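Local coordinates for glutathione S-transferase family protein (Populus trichocarpa, PDB 5F06) that binds glutathione and probably catalyses its transfer to electrophilic substrates, giving S-substituted glutathione with release of a halide, as a Phi-class glutathione transferase, at residues H105-N108 against P109-P113; D134-V137 against E138-G141. All coordinates share one frame; numbering follows the deposited sequence.

Contact 1 (H105-N108 against P109-P113)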
loop_
_atom_site.group_PDB
_atom_site.type_symbol
_atom_site.label_atom_id
_atom_site.label_comp_id
_atom_site.label_asym_id
_atom_site.label_seq_id
_atom_site.Cartn_x
_atom_site.Cartn_y
_atom_site.Cartn_z
ATOM N N HIS A 105 0.805 -3.451 3.373
ATOM C CA HIS A 105 0.993 -2.891 4.716
ATOM C C HIS A 105 1.390 -3.909 5.774
ATOM O O HIS A 105 1.751 -3.524 6.889
ATOM C CB HIS A 105 -0.283 -2.175 5.162
ATOM C CG HIS A 105 -0.607 -0.973 4.334
ATOM N ND1 HIS A 105 -0.091 0.276 4.602
ATOM C CD2 HIS A 105 -1.374 -0.835 3.229
ATOM C CE1 HIS A 105 -0.539 1.135 3.704
ATOM N NE2 HIS A 105 -1.317 0.484 2.859
ATOM N N ARG A 106 1.330 -5.193 5.429
ATOM C CA ARG A 106 1.670 -6.252 6.377
ATOM C C ARG A 106 2.735 -7.217 5.838
ATOM O O ARG A 106 3.734 -7.462 6.510
ATOM C CB ARG A 106 0.407 -7.016 6.774
ATOM C CG ARG A 106 -0.656 -6.107 7.386
ATOM C CD ARG A 106 -1.816 -6.871 7.974
ATOM N NE ARG A 106 -2.755 -5.975 8.655
ATOM C CZ ARG A 106 -2.619 -5.551 9.908
ATOM N NH1 ARG A 106 -1.578 -5.933 10.642
ATOM N NH2 ARG A 106 -3.526 -4.742 10.434
ATOM N N TYR A 107 2.549 -7.749 4.633
ATOM C CA TYR A 107 3.511 -8.697 4.080
ATOM C C TYR A 107 4.805 -8.001 3.629
ATOM O O TYR A 107 5.899 -8.389 4.045
ATOM C CB TYR A 107 2.894 -9.464 2.909
ATOM C CG TYR A 107 3.662 -10.698 2.477
ATOM C CD1 TYR A 107 4.663 -10.620 1.514
ATOM C CD2 TYR A 107 3.370 -11.945 3.014
ATOM C CE1 TYR A 107 5.360 -11.748 1.108
ATOM C CE2 TYR A 107 4.058 -13.078 2.613
ATOM C CZ TYR A 107 5.048 -12.974 1.660
ATOM O OH TYR A 107 5.733 -14.102 1.269
ATOM N N ASN A 108 4.685 -6.970 2.802
ATOM C CA ASN A 108 5.868 -6.364 2.194
ATOM C C ASN A 108 6.824 -5.709 3.203
ATOM O O ASN A 108 8.040 -5.842 3.066
ATOM C CB ASN A 108 5.466 -5.335 1.138
ATOM C CG ASN A 108 6.648 -4.885 0.298
ATOM O OD1 ASN A 108 7.292 -5.696 -0.374
ATOM N ND2 ASN A 108 6.949 -3.593 0.341
ATOM N N PRO A 109 6.287 -5.001 4.211
ATOM C CA PRO A 109 7.196 -4.361 5.173
ATOM C C PRO A 109 8.011 -5.367 5.987
ATOM O O PRO A 109 9.038 -4.995 6.550
ATOM C CB PRO A 109 6.251 -3.563 6.079
ATOM C CG PRO A 109 5.008 -3.385 5.292
ATOM C CD PRO A 109 4.886 -4.619 4.453
ATOM N N ALA A 110 7.552 -6.616 6.042
ATOM C CA ALA A 110 8.249 -7.665 6.778
ATOM C C ALA A 110 9.221 -8.444 5.885
ATOM O O ALA A 110 10.303 -8.817 6.330
ATOM C CB ALA A 110 7.238 -8.617 7.420
ATOM N N ILE A 111 8.850 -8.686 4.630
ATOM C CA ILE A 111 9.705 -9.485 3.747
ATOM C C ILE A 111 10.778 -8.637 3.057
ATOM O O ILE A 111 11.877 -9.126 2.782
ATOM C CB ILE A 111 8.875 -10.235 2.675
ATOM C CG1 ILE A 111 9.753 -11.261 1.959
ATOM C CG2 ILE A 111 8.230 -9.267 1.689
ATOM C CD1 ILE A 111 8.976 -12.300 1.189
ATOM N N ALA A 112 10.480 -7.369 2.794
ATOM C CA ALA A 112 11.427 -6.521 2.074
ATOM C C ALA A 112 12.786 -6.425 2.793
ATOM O O ALA A 112 13.828 -6.575 2.154
ATOM C CB ALA A 112 10.838 -5.128 1.852
ATOM N N PRO A 113 12.789 -6.183 4.116
ATOM C CA PRO A 113 14.086 -6.058 4.793
ATOM C C PRO A 113 14.906 -7.349 4.766
ATOM O O PRO A 113 16.137 -7.294 4.745
ATOM C CB PRO A 113 13.703 -5.696 6.236
ATOM C CG PRO A 113 12.309 -5.206 6.166
ATOM C CD PRO A 113 11.671 -5.962 5.047
#
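Tyr107 brings the CD1-CE1 side of its ring obliquely to the side chain of Ile111, one helical turn on. Its CE1 lies 3.7 Å from Ile111 CD1, and its CD1 is 3.8 Å from Ile111 CG2. The ring stands trans to the main-chain N (chi1 -166°), which swings it forward along the helix to reach this isoleucine. Beneath the pair, Tyr107 O accepts two amides: Ile111 N at 3.0 Å, nearly in line with the carbonyl, and Ala110 N at 3.1 Å, well above the carbonyl plane. The helix kinks here: Pro109 N has no hydrogen for the preceding turn, where His105 O meets Pro109 CG at 3.6 Å, and Ala110 N bonds three residues back instead of four. Ala112 N bonds to Asn108 O at 2.9 Å, a second i to i+4 bond, before Pro113 interrupts the pattern again. Replacing the tyrosine with an alanine would probably open a gap beside Ile111 CD1 and leave Thr173 OG1 without its hydrogen-bond partner at the phenol oxygen. All of this lies within the long helix 90-120, where Tyr107 also packs on Val143 and Leu144 of helix 130-153, while Ile111 and Ala112 face Tyr172 of helix 170-176.

Contact 2 (D134-V137 against E138-G141); sequences DDNV and EKLG
Lys139 and Asp135 lean across each other at a slant, one turn apart, on the outer face of helix 130-153. The lysine runs fully extended past CG, with CG anti to its own carbonyl carbon (chi1 -72°), a course that takes it back along the helix toward the earlier turn. NZ ends 3.4 Å from Asp135 OD2, a salt bridge whose hydrogen bond is weak. Nearer the backbone, Lys139 CG passes 3.4 Å from Asp135 O, so the aliphatic stem lies against the same residue that its ammonium meets. Asn136 approaches the stem from another direction, also at a slant, its OD1 3.9 Å from Lys139 CD. The inward side is largely apolar, Val137 and Leu140 packing on Val184 of helix 183-186, but it includes the buried amide of Asn136, whose ND2 bonds to Ile132 O, one turn earlier. Regular i to i+4 backbone bonds hold these positions, among them Leu140 N to Asn136 O at 2.7 Å and Gly141 N to Val137 O at 2.9 Å. Glu138 OE1 stands 4.6 Å from Asp135 OD1, a like-charged pair that Lys139 is likely to offset in part. The chemistry is thus mixed: the ion pair is long, with a weak hydrogen bond, on the exposed side of the helix, whereas Val137 and Leu140, together with the buried Asn136, pack against the neighbouring helices.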
loop_
_atom_site.group_PDB
_atom_site.type_symbol
_atom_site.label_atom_id
_atom_site.label_comp_id
_atom_site.label_asym_id
_atom_site.label_seq_id
_atom_site.Cartn_x
_atom_site.Cartn_y
_atom_site.Cartn_z
ATOM N N ASP A 134 16.589 -11.674 11.466
ATOM C CA ASP A 134 15.868 -12.474 12.458
ATOM C C ASP A 134 14.582 -11.792 12.913
ATOM O O ASP A 134 13.536 -12.432 13.033
ATOM C CB ASP A 134 16.757 -12.758 13.672
ATOM C CG ASP A 134 17.917 -13.680 13.346
ATOM O OD1 ASP A 134 17.963 -14.213 12.219
ATOM O OD2 ASP A 134 18.780 -13.876 14.227
ATOM N N ASP A 135 14.666 -10.494 13.174
ATOM C CA ASP A 135 13.509 -9.719 13.605
ATOM C C ASP A 135 12.369 -9.798 12.590
ATOM O O ASP A 135 11.209 -9.996 12.951
ATOM C CB ASP A 135 13.909 -8.262 13.824
ATOM C CG ASP A 135 12.752 -7.401 14.276
ATOM O OD1 ASP A 135 11.940 -7.871 15.101
ATOM O OD2 ASP A 135 12.656 -6.247 13.803
ATOM N N ASN A 136 12.703 -9.646 11.316
ATOM C CA ASN A 136 11.683 -9.604 10.279
ATOM C C ASN A 136 11.207 -11.001 9.879
ATOM O O ASN A 136 10.084 -11.165 9.402
ATOM C CB ASN A 136 12.207 -8.843 9.064
ATOM C CG ASN A 136 12.221 -7.341 9.287
ATOM O OD1 ASN A 136 11.184 -6.684 9.206
ATOM N ND2 ASN A 136 13.396 -6.792 9.577
ATOM N N VAL A 137 12.053 -12.008 10.082
ATOM C CA VAL A 137 11.633 -13.391 9.896
ATOM C C VAL A 137 10.547 -13.708 10.926
ATOM O O VAL A 137 9.574 -14.404 10.626
ATOM C CB VAL A 137 12.823 -14.375 10.022
ATOM C CG1 VAL A 137 12.351 -15.796 10.295
ATOM C CG2 VAL A 137 13.668 -14.340 8.761
ATOM N N GLU A 138 10.710 -13.178 12.135
ATOM C CA GLU A 138 9.712 -13.345 13.183
ATOM C C GLU A 138 8.417 -12.631 12.798
ATOM O O GLU A 138 7.325 -13.185 12.939
ATOM C CB GLU A 138 10.243 -12.812 14.512
ATOM C CG GLU A 138 9.316 -13.027 15.691
ATOM C CD GLU A 138 9.972 -12.656 17.006
ATOM O OE1 GLU A 138 10.103 -11.446 17.288
ATOM O OE2 GLU A 138 10.371 -13.575 17.752
ATOM N N LYS A 139 8.550 -11.404 12.304
ATOM C CA LYS A 139 7.396 -10.619 11.877
ATOM C C LYS A 139 6.681 -11.277 10.702
ATOM O O LYS A 139 5.453 -11.353 10.683
ATOM C CB LYS A 139 7.824 -9.200 11.497
ATOM C CG LYS A 139 8.208 -8.338 12.688
ATOM C CD LYS A 139 8.706 -6.967 12.251
ATOM C CE LYS A 139 8.992 -6.078 13.451
ATOM N NZ LYS A 139 9.630 -4.792 13.059
ATOM N N LEU A 140 7.444 -11.752 9.724
ATOM C CA LEU A 140 6.848 -12.390 8.557
ATOM C C LEU A 140 6.142 -13.680 8.952
ATOM O O LEU A 140 5.090 -14.011 8.406
ATOM C CB LEU A 140 7.904 -12.682 7.493
ATOM C CG LEU A 140 7.373 -13.291 6.189
ATOM C CD1 LEU A 140 6.309 -12.408 5.572
ATOM C CD2 LEU A 140 8.512 -13.518 5.208
ATOM N N GLY A 141 6.724 -14.401 9.905
ATOM C CA GLY A 141 6.133 -15.632 10.396
ATOM C C GLY A 141 4.740 -15.400 10.952
ATOM O O GLY A 141 3.838 -16.212 10.748
#

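Contacts 1 and 2 lie on successive helices of the C-terminal domain, 90-120 and 130-153, with centres about 10 Å apart, and they touch directly. Ala110 O is 3.3 Å from Asn136 CB, Pro113 CB is 3.5 Å from Asn136 ND2, and Tyr107 CE2 meets Leu140 CD1 at 3.8 Å. Contact 1 is the one beside the ligand: the side chain of His105 comes within about 4 Å of a bound glutathione, and Arg106 makes a hydrogen bond to Gln52 and a salt bridge to Glu65, both of the second subunit and both glutathione-pocket residues. Contact 2 sits farther out, the side chain of Lys139 about 13 Å from a bound glutathione.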